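GCN5-related N-acetyltransferase (Exiguobacterium sibiricum 255-15, PDB 3GY9) binds coenzyme A and is probably an acyltransferase of the GNAT family, its acceptor substrate being unknown. Local coordinates at residues M2-E7 / F52-T57; Q73-R78 / T108-V113. One frame throughout, in Å; residues are numbered along the deposited sequence. Where two conformers were deposited one is given.

Interaction 1: residues M2-E7 / F52-T57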
# COMPACT_ATOMS: atom_id res chain seq x y z
N MSE A 2 -7.38 0.90 -17.00
CA MSE A 2 -6.06 0.42 -17.49
C MSE A 2 -5.79 -1.02 -17.10
O MSE A 2 -6.06 -1.42 -15.95
CB MSE A 2 -4.93 1.29 -16.93
CG MSE A 2 -4.76 2.60 -17.63
SE MSE A 2 -3.37 3.61 -16.77
CE MSE A 2 -3.57 5.32 -17.74
N ASP A 3 -5.26 -1.80 -18.04
CA ASP A 3 -4.83 -3.15 -17.75
C ASP A 3 -3.49 -3.07 -17.04
O ASP A 3 -2.49 -2.60 -17.60
CB ASP A 3 -4.72 -3.99 -19.02
CG ASP A 3 -6.04 -4.14 -19.74
OD1 ASP A 3 -7.10 -3.89 -19.12
OD2 ASP A 3 -6.02 -4.53 -20.93
N VAL A 4 -3.48 -3.47 -15.77
CA VAL A 4 -2.25 -3.61 -15.02
C VAL A 4 -2.19 -5.00 -14.44
O VAL A 4 -3.21 -5.69 -14.32
CB VAL A 4 -2.10 -2.59 -13.84
CG1 VAL A 4 -2.08 -1.18 -14.37
CG2 VAL A 4 -3.21 -2.76 -12.79
N THR A 5 -0.98 -5.40 -14.08
CA THR A 5 -0.75 -6.60 -13.30
C THR A 5 -0.15 -6.15 -11.96
O THR A 5 0.67 -5.23 -11.92
CB THR A 5 0.21 -7.54 -14.04
OG1 THR A 5 1.46 -6.88 -14.25
CG2 THR A 5 -0.37 -7.94 -15.37
N ILE A 6 -0.59 -6.75 -10.87
CA ILE A 6 -0.04 -6.43 -9.56
C ILE A 6 0.89 -7.57 -9.19
O ILE A 6 0.46 -8.74 -9.11
CB ILE A 6 -1.13 -6.30 -8.47
CG1 ILE A 6 -2.27 -5.35 -8.86
CG2 ILE A 6 -0.50 -5.87 -7.15
CD1 ILE A 6 -1.90 -3.92 -8.97
N GLU A 7 2.15 -7.24 -8.93
CA GLU A 7 3.20 -8.22 -8.68
C GLU A 7 3.82 -7.99 -7.30
O GLU A 7 3.97 -6.85 -6.88
CB GLU A 7 4.30 -8.09 -9.75
CG GLU A 7 5.59 -8.78 -9.37
CD GLU A 7 6.55 -8.98 -10.51
OE1 GLU A 7 6.82 -10.15 -10.84
OE2 GLU A 7 7.04 -7.97 -11.06
N PHE A 52 4.04 -4.58 -3.09
CA PHE A 52 3.56 -4.83 -4.45
C PHE A 52 3.83 -3.66 -5.37
O PHE A 52 3.92 -2.52 -4.93
CB PHE A 52 2.06 -5.12 -4.43
CG PHE A 52 1.69 -6.29 -3.60
CD1 PHE A 52 1.85 -7.57 -4.09
CD2 PHE A 52 1.19 -6.12 -2.32
CE1 PHE A 52 1.53 -8.67 -3.31
CE2 PHE A 52 0.87 -7.24 -1.53
CZ PHE A 52 1.03 -8.51 -2.04
N VAL A 53 3.93 -3.97 -6.66
CA VAL A 53 3.93 -2.96 -7.70
C VAL A 53 2.86 -3.28 -8.73
O VAL A 53 2.57 -4.46 -8.98
CB VAL A 53 5.29 -2.84 -8.46
CG1 VAL A 53 6.28 -2.10 -7.59
CG2 VAL A 53 5.80 -4.19 -8.91
N ALA A 54 2.31 -2.22 -9.32
CA ALA A 54 1.39 -2.35 -10.46
C ALA A 54 2.21 -2.07 -11.70
O ALA A 54 2.86 -1.03 -11.79
CB ALA A 54 0.27 -1.38 -10.35
N LEU A 55 2.20 -3.01 -12.63
CA LEU A 55 2.92 -2.90 -13.88
C LEU A 55 1.97 -2.71 -15.03
O LEU A 55 0.97 -3.42 -15.16
CB LEU A 55 3.74 -4.16 -14.14
CG LEU A 55 4.83 -4.46 -13.13
CD1 LEU A 55 5.51 -5.73 -13.53
CD2 LEU A 55 5.85 -3.34 -13.02
N SER A 56 2.32 -1.77 -15.90
CA SER A 56 1.56 -1.55 -17.12
C SER A 56 1.74 -2.69 -18.12
O SER A 56 2.56 -3.58 -17.94
CB SER A 56 2.00 -0.24 -17.78
OG SER A 56 3.22 -0.43 -18.49
N THR A 57 1.00 -2.63 -19.23
CA THR A 57 1.13 -3.62 -20.30
C THR A 57 2.50 -3.55 -20.98
O THR A 57 2.87 -4.47 -21.72
CB THR A 57 0.03 -3.46 -21.36
OG1 THR A 57 0.06 -2.12 -21.88
CG2 THR A 57 -1.34 -3.76 -20.76
O HOH W 1 -1.18 -0.75 -18.92
O HOH W 2 1.55 -6.01 -16.94

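Interaction 2: residues Q73-R78 / T108-V113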
# COMPACT_ATOMS: atom_id res chain seq x y z
N GLN A 73 1.61 -2.31 18.31
CA GLN A 73 0.24 -2.82 18.38
C GLN A 73 0.28 -4.31 18.04
O GLN A 73 1.05 -4.75 17.20
CB GLN A 73 -0.67 -2.07 17.41
CG GLN A 73 -0.91 -0.62 17.80
CD GLN A 73 -1.67 0.17 16.74
OE1 GLN A 73 -2.66 -0.32 16.18
NE2 GLN A 73 -1.23 1.39 16.46
N ALA A 74 -0.54 -5.08 18.74
CA ALA A 74 -0.55 -6.52 18.55
C ALA A 74 -1.59 -6.90 17.48
O ALA A 74 -2.63 -6.24 17.38
CB ALA A 74 -0.86 -7.20 19.85
N ARG A 75 -1.29 -7.94 16.68
CA ARG A 75 -2.20 -8.48 15.66
C ARG A 75 -2.69 -7.42 14.66
O ARG A 75 -3.76 -7.56 14.05
CB ARG A 75 -3.38 -9.19 16.33
CG ARG A 75 -2.98 -10.44 17.16
CD ARG A 75 -4.17 -11.05 17.90
NE ARG A 75 -4.80 -10.07 18.77
CZ ARG A 75 -6.05 -9.65 18.69
NH1 ARG A 75 -6.87 -10.10 17.75
NH2 ARG A 75 -6.49 -8.76 19.56
N THR A 76 -1.87 -6.39 14.47
CA THR A 76 -2.21 -5.25 13.63
C THR A 76 -1.16 -5.05 12.56
O THR A 76 0.04 -5.04 12.82
CB THR A 76 -2.32 -3.95 14.48
OG1 THR A 76 -3.37 -4.12 15.47
CG2 THR A 76 -2.63 -2.74 13.62
N GLY A 77 -1.62 -4.93 11.32
CA GLY A 77 -0.73 -4.63 10.21
C GLY A 77 -0.93 -3.20 9.76
O GLY A 77 -1.99 -2.63 9.93
N ARG A 78 0.13 -2.63 9.20
CA ARG A 78 0.12 -1.28 8.67
C ARG A 78 0.27 -1.33 7.16
O ARG A 78 1.20 -1.99 6.66
CB ARG A 78 1.29 -0.49 9.26
CG ARG A 78 1.21 0.97 8.90
CD ARG A 78 2.42 1.72 9.44
NE ARG A 78 2.26 3.18 9.31
CZ ARG A 78 1.78 3.96 10.28
NH1 ARG A 78 1.34 3.48 11.42
NH2 ARG A 78 1.66 5.26 10.06
N THR A 108 -2.83 -12.65 8.15
CA THR A 108 -1.87 -12.52 9.25
C THR A 108 -2.36 -11.63 10.38
O THR A 108 -2.07 -11.93 11.53
CB THR A 108 -0.54 -11.96 8.71
OG1 THR A 108 -0.01 -12.88 7.76
CG2 THR A 108 0.48 -11.82 9.81
N TYR A 109 -3.13 -10.58 10.06
CA TYR A 109 -3.51 -9.52 11.01
C TYR A 109 -5.02 -9.46 11.19
O TYR A 109 -5.78 -9.77 10.28
CB TYR A 109 -2.97 -8.15 10.56
CG TYR A 109 -1.46 -8.17 10.39
CD1 TYR A 109 -0.61 -8.18 11.49
CD2 TYR A 109 -0.89 -8.18 9.13
CE1 TYR A 109 0.78 -8.19 11.33
CE2 TYR A 109 0.50 -8.21 8.95
CZ TYR A 109 1.32 -8.23 10.07
OH TYR A 109 2.70 -8.29 9.93
N ASP A 110 -5.43 -9.10 12.40
CA ASP A 110 -6.85 -8.97 12.73
C ASP A 110 -7.34 -7.54 12.54
O ASP A 110 -8.55 -7.28 12.62
CB ASP A 110 -7.10 -9.43 14.17
CG ASP A 110 -6.89 -10.90 14.32
OD1 ASP A 110 -7.56 -11.65 13.58
OD2 ASP A 110 -6.05 -11.33 15.11
N ARG A 111 -6.41 -6.62 12.30
CA ARG A 111 -6.72 -5.23 12.08
C ARG A 111 -5.69 -4.64 11.15
O ARG A 111 -4.52 -5.00 11.25
CB ARG A 111 -6.67 -4.48 13.40
CG ARG A 111 -6.98 -2.99 13.29
CD ARG A 111 -7.09 -2.33 14.67
NE ARG A 111 -8.32 -2.71 15.35
CZ ARG A 111 -8.39 -3.37 16.51
NH1 ARG A 111 -7.30 -3.73 17.18
NH2 ARG A 111 -9.59 -3.65 17.03
N LEU A 112 -6.11 -3.76 10.23
CA LEU A 112 -5.17 -3.01 9.38
C LEU A 112 -5.35 -1.53 9.59
O LEU A 112 -6.48 -1.05 9.70
CB LEU A 112 -5.37 -3.32 7.90
CG LEU A 112 -5.17 -4.78 7.51
CD1 LEU A 112 -5.49 -4.96 6.04
CD2 LEU A 112 -3.75 -5.27 7.81
N VAL A 113 -4.22 -0.83 9.67
CA VAL A 113 -4.22 0.61 9.88
C VAL A 113 -3.33 1.29 8.87
O VAL A 113 -2.48 0.67 8.27
CB VAL A 113 -3.75 0.97 11.30
CG1 VAL A 113 -4.63 0.25 12.34
CG2 VAL A 113 -2.28 0.66 11.53
O HOH W 3 -4.50 -2.12 17.05

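Interaction 1: residues M2-E7 / F52-T57
L55 O takes the N-H of T5 at 3.0 Å and also lies 3.2 Å from V4 CA, a CA-H...O contact. One carbonyl thus meets two neighbouring residues of the 2-7 segment. L55 N returns a shorter bond of 2.8 Å to T5 O. E7 and V53 form a second such pair of N-H to O bonds, so four bonds hold the antiparallel ladder. I6 and A54 face each other between the two pairs, at the non-hydrogen-bonded position.

On their face of the sheet I6 packs with both of its branches. Its CG1 branch, set anti to the carbonyl carbon (chi1 -52°), leads to I6 CD1, which touches A54 CB at 3.6 Å. The other branch, I6 CG2, meets F52 CB at 3.8 Å. The same face is covered by helix 93-105: V4 touches I93, and F52 touches L97 and K100.

T5, L55, E7 and V53 line the other face. T5 OG1 lies beside L55 CB. In one of its two conformers E7 brings OE2 near L55 CD1 and hydrogen-bonds to Y15 OH.

At the D3 end of the ladder two waters add links. Water 1 donates to D3 O at 2.6 Å and accepts from T57 N. Water 2 links T5 OG1 with S56 O. T57 CG2 packs against D3 CB at 3.8 Å.

This is an antiparallel ladder joining the first two strands of the GNAT sheet, 5-8 and 50-55, next to the helix that starts at the coenzyme A pocket.

Interaction 2: residues Q73-R78 / T108-V113
R75 and D110 form a salt bridge, NH1 to OD2 at 3.0 Å. The nitrogen meets the carboxylate from above its plane, and the two flat groups are turned 48° apart. R75 O accepts D110 N at 2.8 Å and, weakly, R111 N. The parallel ladder follows: G77 N donates to R111 O, and V113 N to G77 O. Water 3 donates to Q73 OE1 and T76 OG1 and accepts from R111 NH1. T76 OG1 donates to A74 O.

The Y109 ring, its CG anti to the carbonyl carbon (chi1 -57°), lies flat on the backbone of G77. G77 CA sits 3.6 Å from the ring centroid, a CH-pi contact, and T108 CG2 covers the opposite face. An alanine in place of Y109 would probably uncover G77 CA and leave G48 O without its bond from the tyrosine hydroxyl. On the T76 side of the sheet, T76 CG2 packs on V113 CG1 at 3.8 Å.

Strands 76-84 and 111-114 are the parallel pair of a beta-alpha-beta unit whose helix is 93-105. Strand 61-69 flanks 76-84, its Y67 and K69 touching Y109, while 138-141 flanks 111-114 and supplies D141 to R111.

From the N terminus, strand 5-8 leads into two helices, 18-26 and 31-37, before the chain returns as strand 50-55. Interaction 1 closes this loop of 44 residues at an outermost strand of the sheet. Strands 61-69 and 76-84 then follow as antiparallel neighbours. Interaction 2 opens on the last of these and closes a second loop of 29 residues, which contains helix 93-105. The two loops come in series and neither nest nor cross. The centres of interactions 1 and 2 lie about 26 Å apart, on opposite sides of the chain's centre. Strand 61-69 lies between 50-55 and 76-84, so one continuous sheet joins the two contacts.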